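Local coordinates for protein acetyltransferase Atu2258 (Agrobacterium tumefaciens str. C58, PDB 2G3A) that transfers an acetyl group from acetyl coenzyme A to acceptor substrates, with a preference for glucosamine 6-phosphate or dopamine, at residues 75-83 / 93-101. Sequence-based numbering, arbitrary orientation.
Sequences WLYVQLLFV and APKLLAMAE
Leu81 drops from the strand into the angle between Leu96 and Leu97, one methyl going to Ala93 and Leu96 and the other to Leu97. Leu81 CD2 meets Ala93 CB at 3.8 Å and also packs on Leu96, while Leu81 CD1 lies 3.9 Å from Leu97 CD2 and just as near to CG of that leucine. The fork of Leu81 is set almost square across Leu97 but only obliquely across Leu96. Both helix leucines carry CG anti to the carbonyl carbon (chi1 about -66°), yet Leu96 starts out toward the strand, whereas Leu97 leaves the helix to one side and returns by its tip, where Leu97 CD2 also reaches Val78 CG2 at a looser 4.3 Å. At the start of the helix segment Val83 lies over Ala93: Val83 CG2 comes to 3.7 Å from Ala93 N and also touches the alanine methyl. At the far end Leu76, its CG swung anti to the backbone N (chi1 167°), lays its CD2 3.9 Å from Ala100 CB. The contact is thus apolar, made largely by methyl groups. Strand and helix run roughly antiparallel, at 140° with axes 9.3 Å apart, as expected for the first half of a beta-alpha-beta crossover. A classic beta bulge places Gln79 and Leu80 together opposite Val68, so that Val78 and Leu81 both point to the helix. Leu81, Phe82 and Val83 probably bind CoA, as in related GNAT enzymes, where the cofactor lies near the start of this helix. Around this core, Leu96 reaches Ile54 and Ile56 of strand 50-57, Ala100 touches Leu67 of strand 63-72, and Leu97 packs against Ile114 of strand 111-116 and Tyr125 of helix 119-128.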
# COMPACT_ATOMS: atom_id res chain seq x y z
N TRP A 75 -2.31 -12.65 6.81
CA TRP A 75 -1.10 -11.83 6.98
C TRP A 75 -1.40 -10.48 7.59
O TRP A 75 -2.40 -9.84 7.25
CB TRP A 75 -0.37 -11.64 5.64
CG TRP A 75 0.36 -12.90 5.20
CD1 TRP A 75 -0.21 -14.04 4.68
CD2 TRP A 75 1.76 -13.15 5.28
NE1 TRP A 75 0.78 -14.98 4.43
CE2 TRP A 75 1.99 -14.45 4.78
CE3 TRP A 75 2.86 -12.38 5.70
CZ2 TRP A 75 3.28 -15.01 4.69
CZ3 TRP A 75 4.13 -12.93 5.60
CH2 TRP A 75 4.33 -14.24 5.12
N LEU A 76 -0.52 -10.06 8.50
CA LEU A 76 -0.48 -8.70 9.02
C LEU A 76 0.31 -7.77 8.09
O LEU A 76 1.43 -8.08 7.69
CB LEU A 76 0.17 -8.68 10.41
CG LEU A 76 0.57 -7.31 10.98
CD1 LEU A 76 -0.64 -6.43 11.28
CD2 LEU A 76 1.45 -7.46 12.24
N TYR A 77 -0.31 -6.65 7.73
CA TYR A 77 0.38 -5.57 7.02
C TYR A 77 0.46 -4.39 7.98
O TYR A 77 -0.57 -3.93 8.50
CB TYR A 77 -0.32 -5.15 5.72
CG TYR A 77 0.39 -3.97 5.03
CD1 TYR A 77 1.74 -4.04 4.74
CD2 TYR A 77 -0.29 -2.77 4.73
CE1 TYR A 77 2.42 -2.97 4.14
CE2 TYR A 77 0.39 -1.67 4.12
CZ TYR A 77 1.75 -1.79 3.84
OH TYR A 77 2.47 -0.76 3.23
N VAL A 78 1.68 -3.92 8.23
CA VAL A 78 1.90 -2.71 9.00
C VAL A 78 2.02 -1.56 8.00
O VAL A 78 2.95 -1.53 7.19
CB VAL A 78 3.15 -2.80 9.90
CG1 VAL A 78 3.46 -1.44 10.58
CG2 VAL A 78 2.99 -3.91 10.95
N GLN A 79 1.05 -0.64 8.04
CA GLN A 79 1.00 0.47 7.10
C GLN A 79 1.77 1.72 7.57
O GLN A 79 2.51 2.34 6.79
CB GLN A 79 -0.46 0.86 6.81
CG GLN A 79 -0.62 1.93 5.74
CD GLN A 79 -1.95 2.68 5.87
OE1 GLN A 79 -2.91 2.18 6.47
NE2 GLN A 79 -2.00 3.88 5.30
N LEU A 80 1.57 2.09 8.84
CA LEU A 80 2.23 3.27 9.38
C LEU A 80 2.76 2.95 10.75
O LEU A 80 2.11 2.23 11.50
CB LEU A 80 1.26 4.45 9.51
CG LEU A 80 0.38 4.92 8.34
CD1 LEU A 80 -0.71 5.84 8.88
CD2 LEU A 80 1.19 5.63 7.28
N LEU A 81 3.91 3.51 11.09
CA LEU A 81 4.45 3.43 12.43
C LEU A 81 5.18 4.71 12.72
O LEU A 81 6.10 5.08 11.99
CB LEU A 81 5.42 2.25 12.56
CG LEU A 81 5.80 1.75 13.96
CD1 LEU A 81 6.32 0.32 13.89
CD2 LEU A 81 6.84 2.65 14.66
N PHE A 82 4.75 5.40 13.79
CA PHE A 82 5.40 6.63 14.21
C PHE A 82 5.68 6.64 15.72
O PHE A 82 4.79 6.42 16.55
CB PHE A 82 4.57 7.86 13.81
CG PHE A 82 5.19 9.17 14.24
CD1 PHE A 82 6.18 9.76 13.46
CD2 PHE A 82 4.79 9.79 15.41
CE1 PHE A 82 6.76 10.95 13.84
CE2 PHE A 82 5.38 11.01 15.82
CZ PHE A 82 6.36 11.58 15.03
N VAL A 83 6.93 6.90 16.06
CA VAL A 83 7.33 7.06 17.45
C VAL A 83 7.62 8.54 17.70
O VAL A 83 8.41 9.13 16.98
CB VAL A 83 8.55 6.16 17.80
CG1 VAL A 83 9.03 6.42 19.21
CG2 VAL A 83 8.18 4.68 17.62
N ALA A 93 9.35 1.42 18.88
CA ALA A 93 8.95 0.85 17.60
C ALA A 93 8.91 -0.70 17.70
O ALA A 93 7.95 -1.32 17.26
CB ALA A 93 9.89 1.32 16.46
N PRO A 94 9.98 -1.34 18.24
CA PRO A 94 9.85 -2.79 18.45
C PRO A 94 8.66 -3.20 19.36
O PRO A 94 8.07 -4.26 19.13
CB PRO A 94 11.19 -3.18 19.07
CG PRO A 94 12.15 -2.11 18.59
CD PRO A 94 11.32 -0.86 18.62
N LYS A 95 8.32 -2.38 20.35
CA LYS A 95 7.19 -2.67 21.23
C LYS A 95 5.88 -2.67 20.45
O LYS A 95 5.03 -3.52 20.67
CB LYS A 95 7.13 -1.68 22.40
CG LYS A 95 5.92 -1.88 23.32
CD LYS A 95 6.05 -1.08 24.60
CE LYS A 95 4.91 -1.39 25.58
NZ LYS A 95 5.11 -0.64 26.86
N LEU A 96 5.73 -1.68 19.57
CA LEU A 96 4.56 -1.59 18.70
C LEU A 96 4.49 -2.79 17.78
O LEU A 96 3.43 -3.39 17.63
CB LEU A 96 4.57 -0.29 17.89
CG LEU A 96 4.41 1.02 18.68
CD1 LEU A 96 4.82 2.19 17.83
CD2 LEU A 96 2.98 1.20 19.20
N LEU A 97 5.63 -3.17 17.19
CA LEU A 97 5.66 -4.36 16.34
C LEU A 97 5.32 -5.65 17.10
O LEU A 97 4.64 -6.54 16.58
CB LEU A 97 7.03 -4.50 15.67
CG LEU A 97 7.36 -3.39 14.65
CD1 LEU A 97 8.83 -3.49 14.28
CD2 LEU A 97 6.44 -3.50 13.40
N ALA A 98 5.82 -5.75 18.33
CA ALA A 98 5.54 -6.90 19.19
C ALA A 98 4.06 -6.98 19.58
O ALA A 98 3.46 -8.07 19.59
CB ALA A 98 6.45 -6.89 20.43
N MSE A 99 3.44 -5.83 19.86
CA MSE A 99 2.01 -5.82 20.18
C MSE A 99 1.15 -6.20 18.97
O MSE A 99 0.16 -6.94 19.11
CB MSE A 99 1.59 -4.45 20.69
CG MSE A 99 2.21 -4.10 22.04
SE MSE A 99 1.59 -2.35 22.62
CE MSE A 99 -0.36 -2.65 22.65
N ALA A 100 1.53 -5.71 17.80
CA ALA A 100 0.85 -6.06 16.54
C ALA A 100 1.02 -7.55 16.21
O ALA A 100 0.06 -8.22 15.84
CB ALA A 100 1.39 -5.19 15.39
N GLU A 101 2.24 -8.08 16.36
CA GLU A 101 2.48 -9.49 16.07
C GLU A 101 1.67 -10.40 17.01
O GLU A 101 1.05 -11.38 16.57
CB GLU A 101 3.95 -9.84 16.15
CG GLU A 101 4.19 -11.34 16.01
CD GLU A 101 5.64 -11.70 15.73
OE1 GLU A 101 6.43 -10.80 15.39
OE2 GLU A 101 5.98 -12.89 15.84